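Purine nucleoside phosphorylase (Thermus thermophilus, PDB 1ODK) probably catalyses the phosphate-dependent cleavage of purine nucleosides to free base and ribose 1-phosphate. Local coordinates at residues D12-A26 / Y49-T63. Sequence-based numbering, arbitrary orientation.
Sequences DVAERVLLPGDPGRA and YTGLYKGVPVSVQTT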
ATOM      1  N   ASP B  12      15.690 -38.622  10.811  1.00 20.51           N
ATOM      2  CA  ASP B  12      15.241 -38.255  12.155  1.00 19.76           C
ATOM      3  C   ASP B  12      13.793 -37.785  12.264  1.00 18.58           C
ATOM      4  O   ASP B  12      13.151 -37.991  13.292  1.00 17.05           O
ATOM      5  CB  ASP B  12      16.118 -37.140  12.730  1.00 18.96           C
ATOM      6  CG  ASP B  12      17.544 -37.569  12.953  1.00 24.83           C
ATOM      7  OD1 ASP B  12      17.763 -38.746  13.309  1.00 25.09           O
ATOM      8  OD2 ASP B  12      18.446 -36.717  12.790  1.00 31.74           O
ATOM      9  N   VAL B  13      13.293 -37.143  11.215  1.00 16.56           N
ATOM     10  CA  VAL B  13      11.941 -36.588  11.223  1.00 15.16           C
ATOM     11  C   VAL B  13      10.882 -37.459  10.559  1.00 14.45           C
ATOM     12  O   VAL B  13      11.077 -37.959   9.455  1.00 16.78           O
ATOM     13  CB  VAL B  13      11.943 -35.196  10.546  1.00 16.79           C
ATOM     14  CG1 VAL B  13      10.546 -34.591  10.570  1.00 15.41           C
ATOM     15  CG2 VAL B  13      12.956 -34.286  11.253  1.00 14.63           C
ATOM     16  N   ALA B  14       9.750 -37.622  11.236  1.00 13.83           N
ATOM     17  CA  ALA B  14       8.653 -38.428  10.711  1.00 13.98           C
ATOM     18  C   ALA B  14       7.830 -37.626   9.712  1.00 13.39           C
ATOM     19  O   ALA B  14       7.960 -36.405   9.621  1.00 14.21           O
ATOM     20  CB  ALA B  14       7.756 -38.901  11.854  1.00 12.35           C
ATOM     21  N   GLU B  15       6.981 -38.315   8.958  1.00 12.88           N
ATOM     22  CA  GLU B  15       6.134 -37.636   7.988  1.00 16.47           C
ATOM     23  C   GLU B  15       5.093 -36.775   8.693  1.00 16.04           C
ATOM     24  O   GLU B  15       4.698 -35.726   8.181  1.00 17.47           O
ATOM     25  CB  GLU B  15       5.429 -38.651   7.085  1.00 17.22           C
ATOM     26  CG  GLU B  15       6.328 -39.278   6.042  1.00 26.01           C
ATOM     27  CD  GLU B  15       5.565 -40.173   5.080  1.00 30.93           C
ATOM     28  OE1 GLU B  15       6.190 -40.674   4.122  1.00 39.52           O
ATOM     29  OE2 GLU B  15       4.347 -40.377   5.278  1.00 32.61           O
ATOM     30  N   ARG B  16       4.652 -37.228   9.864  1.00 14.11           N
ATOM     31  CA  ARG B  16       3.651 -36.517  10.654  1.00 16.13           C
ATOM     32  C   ARG B  16       4.345 -35.757  11.775  1.00 14.92           C
ATOM     33  O   ARG B  16       5.092 -36.344  12.561  1.00 12.93           O
ATOM     34  CB  ARG B  16       2.638 -37.510  11.230  1.00 17.02           C
ATOM     35  CG  ARG B  16       1.916 -38.309  10.155  1.00 17.58           C
ATOM     36  CD  ARG B  16       0.977 -39.358  10.733  1.00 20.75           C
ATOM     37  NE  ARG B  16       0.233 -40.023   9.665  1.00 19.67           N
ATOM     38  CZ  ARG B  16       0.777 -40.846   8.775  1.00 19.69           C
ATOM     39  NH1 ARG B  16       0.023 -41.396   7.830  1.00 24.02           N
ATOM     40  NH2 ARG B  16       2.070 -41.136   8.837  1.00 18.13           N
ATOM     41  N   VAL B  17       4.075 -34.457  11.867  1.00 12.99           N
ATOM     42  CA  VAL B  17       4.734 -33.621  12.867  1.00 12.03           C
ATOM     43  C   VAL B  17       3.814 -32.635  13.583  1.00 11.98           C
ATOM     44  O   VAL B  17       2.961 -32.014  12.952  1.00 12.39           O
ATOM     45  CB  VAL B  17       5.846 -32.772  12.194  1.00 14.81           C
ATOM     46  CG1 VAL B  17       6.735 -32.128  13.250  1.00 14.87           C
ATOM     47  CG2 VAL B  17       6.648 -33.630  11.224  1.00 11.76           C
ATOM     48  N   LEU B  18       3.988 -32.496  14.897  1.00  9.75           N
ATOM     49  CA  LEU B  18       3.218 -31.518  15.665  1.00 11.11           C
ATOM     50  C   LEU B  18       4.170 -30.333  15.840  1.00 12.53           C
ATOM     51  O   LEU B  18       5.370 -30.525  16.053  1.00 10.95           O
ATOM     52  CB  LEU B  18       2.811 -32.051  17.043  1.00 10.84           C
ATOM     53  CG  LEU B  18       1.832 -33.229  17.141  1.00 19.28           C
ATOM     54  CD1 LEU B  18       1.191 -33.217  18.527  1.00 14.37           C
ATOM     55  CD2 LEU B  18       0.763 -33.137  16.071  1.00 16.87           C
ATOM     56  N   LEU B  19       3.633 -29.117  15.752  1.00 12.17           N
ATOM     57  CA  LEU B  19       4.440 -27.911  15.866  1.00  9.03           C
ATOM     58  C   LEU B  19       4.089 -26.986  17.029  1.00 10.56           C
ATOM     59  O   LEU B  19       3.371 -26.000  16.846  1.00 12.90           O
ATOM     60  CB  LEU B  19       4.345 -27.099  14.564  1.00 12.54           C
ATOM     61  CG  LEU B  19       4.817 -27.767  13.270  1.00 15.09           C
ATOM     62  CD1 LEU B  19       4.503 -26.880  12.071  1.00 12.60           C
ATOM     63  CD2 LEU B  19       6.309 -28.034  13.354  1.00 16.03           C
ATOM     64  N   PRO B  20       4.566 -27.293  18.245  1.00 11.05           N
ATOM     65  CA  PRO B  20       4.228 -26.375  19.335  1.00  9.66           C
ATOM     66  C   PRO B  20       5.200 -25.195  19.230  1.00 10.53           C
ATOM     67  O   PRO B  20       6.245 -25.320  18.600  1.00 10.50           O
ATOM     68  CB  PRO B  20       4.460 -27.218  20.586  1.00  9.85           C
ATOM     69  CG  PRO B  20       5.580 -28.143  20.167  1.00 10.57           C
ATOM     70  CD  PRO B  20       5.200 -28.525  18.752  1.00 10.87           C
ATOM     71  N   GLY B  21       4.861 -24.051  19.814  1.00 11.67           N
ATOM     72  CA  GLY B  21       5.771 -22.917  19.733  1.00 11.12           C
ATOM     73  C   GLY B  21       6.808 -22.948  20.846  1.00 13.20           C
ATOM     74  O   GLY B  21       7.964 -22.561  20.667  1.00 10.84           O
ATOM     75  N   ASP B  22       6.378 -23.444  21.998  1.00 11.43           N
ATOM     76  CA  ASP B  22       7.199 -23.529  23.205  1.00 15.52           C
ATOM     77  C   ASP B  22       7.999 -24.843  23.316  1.00 15.15           C
ATOM     78  O   ASP B  22       7.423 -25.929  23.314  1.00 14.67           O
ATOM     79  CB  ASP B  22       6.255 -23.358  24.401  1.00 14.55           C
ATOM     80  CG  ASP B  22       6.949 -23.487  25.738  1.00 16.57           C
ATOM     81  OD1 ASP B  22       8.182 -23.687  25.789  1.00 15.80           O
ATOM     82  OD2 ASP B  22       6.234 -23.380  26.754  1.00 16.07           O
ATOM     83  N   PRO B  23       9.337 -24.754  23.426  1.00 14.14           N
ATOM     84  CA  PRO B  23      10.170 -25.961  23.538  1.00 14.85           C
ATOM     85  C   PRO B  23       9.857 -26.800  24.781  1.00 15.12           C
ATOM     86  O   PRO B  23      10.022 -28.024  24.774  1.00 13.60           O
ATOM     87  CB  PRO B  23      11.593 -25.400  23.546  1.00 15.24           C
ATOM     88  CG  PRO B  23      11.414 -24.043  24.168  1.00 13.77           C
ATOM     89  CD  PRO B  23      10.171 -23.539  23.483  1.00 14.92           C
ATOM     90  N   GLY B  24       9.413 -26.140  25.846  1.00 14.51           N
ATOM     91  CA  GLY B  24       9.063 -26.855  27.059  1.00 13.11           C
ATOM     92  C   GLY B  24       7.816 -27.687  26.815  1.00 14.70           C
ATOM     93  O   GLY B  24       7.630 -28.750  27.410  1.00 15.09           O
ATOM     94  N   ARG B  25       6.952 -27.194  25.935  1.00 14.61           N
ATOM     95  CA  ARG B  25       5.725 -27.900  25.601  1.00 16.45           C
ATOM     96  C   ARG B  25       6.055 -29.074  24.678  1.00 14.52           C
ATOM     97  O   ARG B  25       5.464 -30.151  24.791  1.00 14.89           O
ATOM     98  CB  ARG B  25       4.742 -26.939  24.926  1.00 18.94           C
ATOM     99  CG  ARG B  25       3.398 -27.543  24.561  1.00 23.92           C
ATOM    100  CD  ARG B  25       2.378 -26.430  24.390  1.00 28.96           C
ATOM    101  NE  ARG B  25       2.121 -25.759  25.663  1.00 33.83           N
ATOM    102  CZ  ARG B  25       1.889 -24.456  25.797  1.00 36.97           C
ATOM    103  NH1 ARG B  25       1.886 -23.665  24.731  1.00 34.36           N
ATOM    104  NH2 ARG B  25       1.658 -23.946  27.001  1.00 35.40           N
ATOM    105  N   ALA B  26       7.003 -28.865  23.769  1.00 11.73           N
ATOM    106  CA  ALA B  26       7.412 -29.929  22.857  1.00 12.94           C
ATOM    107  C   ALA B  26       7.920 -31.112  23.680  1.00 13.34           C
ATOM    108  O   ALA B  26       7.558 -32.263  23.425  1.00 13.23           O
ATOM    109  CB  ALA B  26       8.513 -29.435  21.928  1.00 11.35           C
ATOM    110  N   TYR B  49      11.641 -33.658  18.640  1.00 13.23           N
ATOM    111  CA  TYR B  49      11.627 -35.056  19.051  1.00 13.59           C
ATOM    112  C   TYR B  49      10.873 -35.924  18.060  1.00 14.27           C
ATOM    113  O   TYR B  49      10.035 -35.446  17.298  1.00 13.90           O
ATOM    114  CB  TYR B  49      10.940 -35.220  20.413  1.00 12.25           C
ATOM    115  CG  TYR B  49      11.423 -34.281  21.487  1.00 14.41           C
ATOM    116  CD1 TYR B  49      11.052 -32.936  21.482  1.00 13.80           C
ATOM    117  CD2 TYR B  49      12.266 -34.730  22.504  1.00 14.58           C
ATOM    118  CE1 TYR B  49      11.510 -32.061  22.458  1.00 14.39           C
ATOM    119  CE2 TYR B  49      12.731 -33.861  23.490  1.00 18.74           C
ATOM    120  CZ  TYR B  49      12.347 -32.529  23.458  1.00 17.91           C
ATOM    121  OH  TYR B  49      12.803 -31.657  24.419  1.00 24.51           O
ATOM    122  N   THR B  50      11.177 -37.212  18.093  1.00 14.46           N
ATOM    123  CA  THR B  50      10.495 -38.175  17.252  1.00 13.80           C
ATOM    124  C   THR B  50      10.257 -39.407  18.107  1.00 16.79           C
ATOM    125  O   THR B  50      11.126 -39.826  18.877  1.00 15.73           O
ATOM    126  CB  THR B  50      11.321 -38.553  16.015  1.00 12.68           C
ATOM    127  OG1 THR B  50      11.422 -37.415  15.150  1.00 14.97           O
ATOM    128  CG2 THR B  50      10.647 -39.699  15.252  1.00 15.18           C
ATOM    129  N   GLY B  51       9.063 -39.965  17.986  1.00 13.57           N
ATOM    130  CA  GLY B  51       8.718 -41.146  18.746  1.00 11.98           C
ATOM    131  C   GLY B  51       7.602 -41.850  18.015  1.00 12.96           C
ATOM    132  O   GLY B  51       7.328 -41.535  16.857  1.00 15.05           O
ATOM    133  N   LEU B  52       6.960 -42.801  18.679  1.00 12.33           N
ATOM    134  CA  LEU B  52       5.868 -43.534  18.066  1.00 15.39           C
ATOM    135  C   LEU B  52       4.585 -43.280  18.837  1.00 11.56           C
ATOM    136  O   LEU B  52       4.581 -43.268  20.067  1.00 14.16           O
ATOM    137  CB  LEU B  52       6.185 -45.038  18.040  1.00 15.87           C
ATOM    138  CG  LEU B  52       7.308 -45.471  17.086  1.00 21.54           C
ATOM    139  CD1 LEU B  52       7.741 -46.894  17.384  1.00 25.01           C
ATOM    140  CD2 LEU B  52       6.830 -45.355  15.654  1.00 23.90           C
ATOM    141  N   TYR B  53       3.498 -43.048  18.108  1.00 12.70           N
ATOM    142  CA  TYR B  53       2.204 -42.820  18.731  1.00 11.28           C
ATOM    143  C   TYR B  53       1.253 -43.867  18.176  1.00 11.47           C
ATOM    144  O   TYR B  53       0.915 -43.839  16.994  1.00 11.40           O
ATOM    145  CB  TYR B  53       1.675 -41.422  18.402  1.00 13.66           C
ATOM    146  CG  TYR B  53       0.326 -41.149  19.027  1.00 12.79           C
ATOM    147  CD1 TYR B  53       0.195 -41.006  20.407  1.00 15.57           C
ATOM    148  CD2 TYR B  53      -0.825 -41.068  18.242  1.00 14.99           C
ATOM    149  CE1 TYR B  53      -1.048 -40.791  20.996  1.00 18.76           C
ATOM    150  CE2 TYR B  53      -2.079 -40.852  18.821  1.00 14.96           C
ATOM    151  CZ  TYR B  53      -2.180 -40.716  20.196  1.00 18.77           C
ATOM    152  OH  TYR B  53      -3.405 -40.498  20.773  1.00 18.85           O
ATOM    153  N   LYS B  54       0.821 -44.788  19.030  1.00  9.67           N
ATOM    154  CA  LYS B  54      -0.071 -45.855  18.602  1.00 11.18           C
ATOM    155  C   LYS B  54       0.508 -46.565  17.380  1.00 11.64           C
ATOM    156  O   LYS B  54      -0.200 -46.870  16.412  1.00 13.53           O
ATOM    157  CB  LYS B  54      -1.469 -45.297  18.314  1.00 14.48           C
ATOM    158  CG  LYS B  54      -2.139 -44.753  19.571  1.00 14.95           C
ATOM    159  CD  LYS B  54      -3.569 -44.305  19.322  1.00 15.55           C
ATOM    160  CE  LYS B  54      -4.246 -43.894  20.621  1.00 17.96           C
ATOM    161  NZ  LYS B  54      -5.663 -43.467  20.410  1.00 18.76           N
ATOM    162  N   GLY B  55       1.818 -46.801  17.445  1.00 14.20           N
ATOM    163  CA  GLY B  55       2.535 -47.491  16.387  1.00 11.73           C
ATOM    164  C   GLY B  55       2.929 -46.681  15.169  1.00 16.79           C
ATOM    165  O   GLY B  55       3.566 -47.209  14.257  1.00 13.99           O
ATOM    166  N   VAL B  56       2.566 -45.401  15.147  1.00 13.78           N
ATOM    167  CA  VAL B  56       2.880 -44.550  14.004  1.00 12.11           C
ATOM    168  C   VAL B  56       3.930 -43.503  14.357  1.00 11.39           C
ATOM    169  O   VAL B  56       3.823 -42.833  15.378  1.00 10.39           O
ATOM    170  CB  VAL B  56       1.612 -43.823  13.498  1.00 13.68           C
ATOM    171  CG1 VAL B  56       1.950 -42.959  12.289  1.00 14.90           C
ATOM    172  CG2 VAL B  56       0.530 -44.848  13.149  1.00 11.08           C
ATOM    173  N   PRO B  57       4.959 -43.351  13.510  1.00 11.74           N
ATOM    174  CA  PRO B  57       5.996 -42.357  13.802  1.00 13.99           C
ATOM    175  C   PRO B  57       5.420 -40.937  13.832  1.00 12.70           C
ATOM    176  O   PRO B  57       4.647 -40.549  12.956  1.00 13.01           O
ATOM    177  CB  PRO B  57       6.997 -42.552  12.665  1.00 14.59           C
ATOM    178  CG  PRO B  57       6.828 -44.017  12.301  1.00 13.86           C
ATOM    179  CD  PRO B  57       5.323 -44.168  12.336  1.00 11.93           C
ATOM    180  N   VAL B  58       5.789 -40.178  14.855  1.00 12.39           N
ATOM    181  CA  VAL B  58       5.335 -38.799  15.004  1.00 13.17           C
ATOM    182  C   VAL B  58       6.469 -37.941  15.566  1.00 13.21           C
ATOM    183  O   VAL B  58       7.145 -38.334  16.519  1.00 11.51           O
ATOM    184  CB  VAL B  58       4.113 -38.704  15.958  1.00 11.50           C
ATOM    185  CG1 VAL B  58       3.793 -37.244  16.259  1.00 12.78           C
ATOM    186  CG2 VAL B  58       2.899 -39.383  15.316  1.00 11.25           C
ATOM    187  N   SER B  59       6.684 -36.780  14.958  1.00 12.31           N
ATOM    188  CA  SER B  59       7.710 -35.858  15.426  1.00 11.67           C
ATOM    189  C   SER B  59       7.025 -34.662  16.079  1.00 12.68           C
ATOM    190  O   SER B  59       5.878 -34.346  15.763  1.00 13.36           O
ATOM    191  CB  SER B  59       8.585 -35.381  14.265  1.00 13.34           C
ATOM    192  OG  SER B  59       9.409 -36.425  13.774  1.00 13.48           O
ATOM    193  N   VAL B  60       7.725 -34.020  17.008  1.00 12.00           N
ATOM    194  CA  VAL B  60       7.214 -32.852  17.716  1.00 11.22           C
ATOM    195  C   VAL B  60       8.347 -31.840  17.611  1.00 13.40           C
ATOM    196  O   VAL B  60       9.401 -32.020  18.223  1.00 10.83           O
ATOM    197  CB  VAL B  60       6.941 -33.173  19.204  1.00 12.08           C
ATOM    198  CG1 VAL B  60       6.349 -31.956  19.900  1.00 10.35           C
ATOM    199  CG2 VAL B  60       6.004 -34.365  19.316  1.00  9.66           C
ATOM    200  N   GLN B  61       8.127 -30.784  16.833  1.00 11.68           N
ATOM    201  CA  GLN B  61       9.153 -29.773  16.597  1.00 11.31           C
ATOM    202  C   GLN B  61       8.804 -28.358  17.050  1.00 12.13           C
ATOM    203  O   GLN B  61       7.797 -27.793  16.637  1.00 11.99           O
ATOM    204  CB  GLN B  61       9.497 -29.748  15.102  1.00 10.18           C
ATOM    205  CG  GLN B  61      10.496 -28.662  14.688  1.00 10.02           C
ATOM    206  CD  GLN B  61      11.860 -28.852  15.323  1.00 14.40           C
ATOM    207  OE1 GLN B  61      12.481 -29.901  15.171  1.00 13.01           O
ATOM    208  NE2 GLN B  61      12.339 -27.832  16.036  1.00  9.87           N
ATOM    209  N   THR B  62       9.669 -27.796  17.888  1.00 13.03           N
ATOM    210  CA  THR B  62       9.505 -26.440  18.403  1.00 12.56           C
ATOM    211  C   THR B  62       9.633 -25.454  17.243  1.00 12.62           C
ATOM    212  O   THR B  62      10.539 -25.586  16.421  1.00 10.89           O
ATOM    213  CB  THR B  62      10.611 -26.119  19.428  1.00 10.32           C
ATOM    214  OG1 THR B  62      10.535 -27.044  20.516  1.00 11.79           O
ATOM    215  CG2 THR B  62      10.476 -24.694  19.943  1.00  8.75           C
ATOM    216  N   THR B  63       8.741 -24.466  17.176  1.00 13.41           N
ATOM    217  CA  THR B  63       8.798 -23.473  16.098  1.00 13.06           C
ATOM    218  C   THR B  63       9.316 -22.108  16.558  1.00 13.80           C
ATOM    219  O   THR B  63       9.790 -21.314  15.747  1.00 13.48           O
ATOM    220  CB  THR B  63       7.413 -23.195  15.493  1.00 13.90           C
ATOM    221  OG1 THR B  63       6.600 -22.554  16.482  1.00 12.25           O
ATOM    222  CG2 THR B  63       6.737 -24.485  15.034  1.00 15.13           C
TER
HETATM  223  O   HOH W   1       4.481 -40.287  10.278  1.00 17.20           O
HETATM  224  O   HOH W   2       3.749 -23.293  16.420  1.00 23.17           O
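Val60 CG1 packs 3.8 Å from Pro20 CD and also against Ala26 CB, joining strand 56-61 to Pro20 and the first turn of helix 23-33. Tyr49 carries this apolar patch on, its CE1 lying beside Ala26. On the sheet face of Val17 and Ser59, Val17 CG1 touches Ser59 CB and Gln61 CB. Leu19 CB meets Thr63 CG2 at 3.6 Å. The strands run parallel: Ser59 receives Leu18 N on its O and gives its N to Arg16 O, then Gln61 N reaches Leu18 O at 2.9 Å. Past strand 56-61, Thr63 N continues the pattern to Pro20 O (3.0 Å). At the other end a relay of hydroxyls takes over. Chi1 of -70° sets Ser59 OG beside its own backbone N, where it meets both Ala14 N and Thr50 OG1. It accepts an almost straight bond from Ala14 N (2.8 Å) and donates to Thr50 OG1, which donates in turn to Asp12 O in the carbonyl plane. Replacing Thr50 with valine would probably leave Asp12 O and the Ser59 hydroxyl without these mates, freeing the loop before the strand to shift. Outermost, water 1 links Arg16 N and NH2 to Pro57 O; Arg16 NE bonds Val232 O and NH1 salt-bridges the C-terminal carboxylate of Val235. Directional polar bonds thus fix the register of this parallel strand pair within the phosphorylase-superfamily sheet, and the hydroxyl relay extends it into the preceding loop.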